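Local structure of sefir domain protein (Bacillus cereus F65185, 5Y8E) at residues K25-S30 against Y135-E139. The protein probably acts in signalling through SEFIR-SEFIR interactions, as a bacterial member of the SEFIR family within the wider STIR clan. Sequence-based numbering, arbitrary orientation.
Sequences KLMKES and YKELE
Y135 reaches from helix 131-143 to the C-terminal end of helix 13-29, where its hydroxyl meets S30 and its ring lies against K25. Two hydrogen bonds run in series through S30: Y135 OH donates to S30 OG at 2.6 Å, and S30 OG donates to E139 OE1 at 2.7 Å. The carboxylate oxygen takes this bond on its anti lone pair, turned away from OE2. Y135 and E139 stand one helical turn apart, with E139 N bonded to Y135 O, and both side chains leave the helix with CG anti to the backbone N (chi1 -176° and -178°), which lets them grip the same serine. Charge and pi contacts involve K25, whose fully extended chain points toward helix 131-143 while Y135 points back toward helix 13-29; the two overlap alongside, with the lysine's CD, CE and NZ over one ring face. K25 CE sits 3.6 Å from the ring centroid, almost on the normal, as a CH-pi contact; K25 NZ, 4.0 Å from the same centroid, adds a cation-pi interaction. Apolar packing continues toward the sheet: L26 CD2 touches Y135 CE1 at 3.9 Å and L138 CD2 at 4.2 Å. Both leucines also rest on L62 of strand 60-65, so the two helices, their segment axes 12.0 Å apart and crossing at -77°, pack together against the sheet of this SEFIR domain. S30 O is bonded in addition to W143 NE1, one turn beyond E139. By accepting from Y135 and donating to E139, S30 OG has its hydroxyl rotation fixed and ties the end of helix 13-29 to two successive turns of helix 131-143, while the ammonium over the ring probably adds electrostatic attraction to the aliphatic packing.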
loop_
_atom_site.group_PDB
_atom_site.type_symbol
_atom_site.label_atom_id
_atom_site.label_comp_id
_atom_site.label_asym_id
_atom_site.label_seq_id
_atom_site.Cartn_x
_atom_site.Cartn_y
_atom_site.Cartn_z
ATOM N N LYS A 25 -12.669 6.236 4.310
ATOM C CA LYS A 25 -13.545 6.066 3.163
ATOM C C LYS A 25 -13.739 4.584 2.828
ATOM O O LYS A 25 -14.802 4.123 2.585
ATOM C CB LYS A 25 -12.998 6.829 1.976
ATOM C CG LYS A 25 -13.911 6.818 0.766
ATOM C CD LYS A 25 -13.442 7.733 -0.325
ATOM C CE LYS A 25 -14.338 7.770 -1.526
ATOM N NZ LYS A 25 -13.785 8.517 -2.663
ATOM N N LEU A 26 -12.616 3.873 2.837
ATOM C CA LEU A 26 -12.636 2.451 2.568
ATOM C C LEU A 26 -13.534 1.686 3.540
ATOM O O LEU A 26 -14.218 0.809 3.135
ATOM C CB LEU A 26 -11.230 1.846 2.601
ATOM C CG LEU A 26 -10.306 2.163 1.445
ATOM C CD1 LEU A 26 -8.850 1.819 1.749
ATOM C CD2 LEU A 26 -10.767 1.561 0.194
ATOM N N MET A 27 -13.481 2.052 4.794
ATOM C CA MET A 27 -14.296 1.364 5.780
ATOM C C MET A 27 -15.777 1.786 5.639
ATOM O O MET A 27 -16.656 1.006 5.776
ATOM C CB MET A 27 -13.783 1.591 7.200
ATOM C CG MET A 27 -12.462 0.883 7.469
ATOM S SD MET A 27 -12.139 0.562 9.250
ATOM C CE MET A 27 -13.481 -0.466 9.583
ATOM N N LYS A 28 -15.992 3.045 5.341
ATOM C CA LYS A 28 -17.354 3.573 5.261
ATOM C C LYS A 28 -18.088 3.111 4.015
ATOM O O LYS A 28 -19.242 2.789 4.072
ATOM C CB LYS A 28 -17.377 5.112 5.369
ATOM C CG LYS A 28 -18.709 5.720 5.078
ATOM C CD LYS A 28 -18.971 7.038 5.783
ATOM C CE LYS A 28 -20.225 7.766 5.213
ATOM N NZ LYS A 28 -20.172 9.229 5.432
ATOM N N GLU A 29 -17.394 3.147 2.890
ATOM C CA GLU A 29 -18.032 2.995 1.587
ATOM C C GLU A 29 -17.806 1.653 0.894
ATOM O O GLU A 29 -18.538 1.284 0.020
ATOM C CB GLU A 29 -17.620 4.120 0.630
ATOM C CG GLU A 29 -17.930 5.476 1.130
ATOM C CD GLU A 29 -17.729 6.569 0.127
ATOM O OE1 GLU A 29 -17.520 6.294 -1.037
ATOM O OE2 GLU A 29 -17.770 7.722 0.546
ATOM N N SER A 30 -16.750 0.979 1.281
ATOM C CA SER A 30 -16.304 -0.217 0.567
ATOM C C SER A 30 -16.377 -1.509 1.388
ATOM O O SER A 30 -16.029 -2.579 0.894
ATOM C CB SER A 30 -14.898 -0.010 -0.004
ATOM O OG SER A 30 -14.878 1.100 -0.886
ATOM N N TYR A 135 -10.955 5.705 -7.316
ATOM C CA TYR A 135 -11.417 5.016 -6.114
ATOM C C TYR A 135 -12.190 3.750 -6.475
ATOM O O TYR A 135 -12.051 2.712 -5.817
ATOM C CB TYR A 135 -12.277 5.937 -5.239
ATOM C CG TYR A 135 -12.672 5.269 -3.944
ATOM C CD1 TYR A 135 -11.827 5.299 -2.845
ATOM C CD2 TYR A 135 -13.870 4.577 -3.835
ATOM C CE1 TYR A 135 -12.167 4.667 -1.657
ATOM C CE2 TYR A 135 -14.221 3.934 -2.654
ATOM C CZ TYR A 135 -13.366 3.988 -1.572
ATOM O OH TYR A 135 -13.711 3.359 -0.396
ATOM N N LYS A 136 -13.011 3.845 -7.515
ATOM C CA LYS A 136 -13.767 2.695 -7.994
ATOM C C LYS A 136 -12.818 1.562 -8.378
ATOM O O LYS A 136 -13.078 0.392 -8.073
ATOM C CB LYS A 136 -14.629 3.096 -9.190
ATOM C CG LYS A 136 -15.465 1.971 -9.788
ATOM C CD LYS A 136 -16.252 2.507 -10.987
ATOM C CE LYS A 136 -17.096 1.431 -11.645
ATOM N NZ LYS A 136 -16.261 0.358 -12.255
ATOM N N GLU A 137 -11.715 1.904 -9.040
ATOM C CA GLU A 137 -10.758 0.881 -9.448
ATOM C C GLU A 137 -10.016 0.306 -8.249
ATOM O O GLU A 137 -9.765 -0.899 -8.194
ATOM C CB GLU A 137 -9.776 1.418 -10.495
ATOM C CG GLU A 137 -8.690 0.416 -10.905
ATOM C CD GLU A 137 -9.202 -0.791 -11.688
ATOM O OE1 GLU A 137 -10.424 -0.908 -11.935
ATOM O OE2 GLU A 137 -8.358 -1.632 -12.070
ATOM N N LEU A 138 -9.681 1.156 -7.279
ATOM C CA LEU A 138 -9.039 0.676 -6.050
ATOM C C LEU A 138 -9.938 -0.333 -5.343
ATOM O O LEU A 138 -9.482 -1.392 -4.892
ATOM C CB LEU A 138 -8.728 1.842 -5.107
ATOM C CG LEU A 138 -8.259 1.476 -3.696
ATOM C CD1 LEU A 138 -6.954 0.677 -3.726
ATOM C CD2 LEU A 138 -8.086 2.738 -2.862
ATOM N N GLU A 139 -11.219 0.003 -5.262
ATOM C CA GLU A 139 -12.214 -0.851 -4.628
ATOM C C GLU A 139 -12.318 -2.195 -5.353
ATOM O O GLU A 139 -12.361 -3.258 -4.715
ATOM C CB GLU A 139 -13.547 -0.114 -4.629
ATOM C CG GLU A 139 -14.685 -0.836 -3.971
ATOM C CD GLU A 139 -15.954 -0.040 -4.079
ATOM O OE1 GLU A 139 -16.340 0.612 -3.082
ATOM O OE2 GLU A 139 -16.554 -0.046 -5.172
#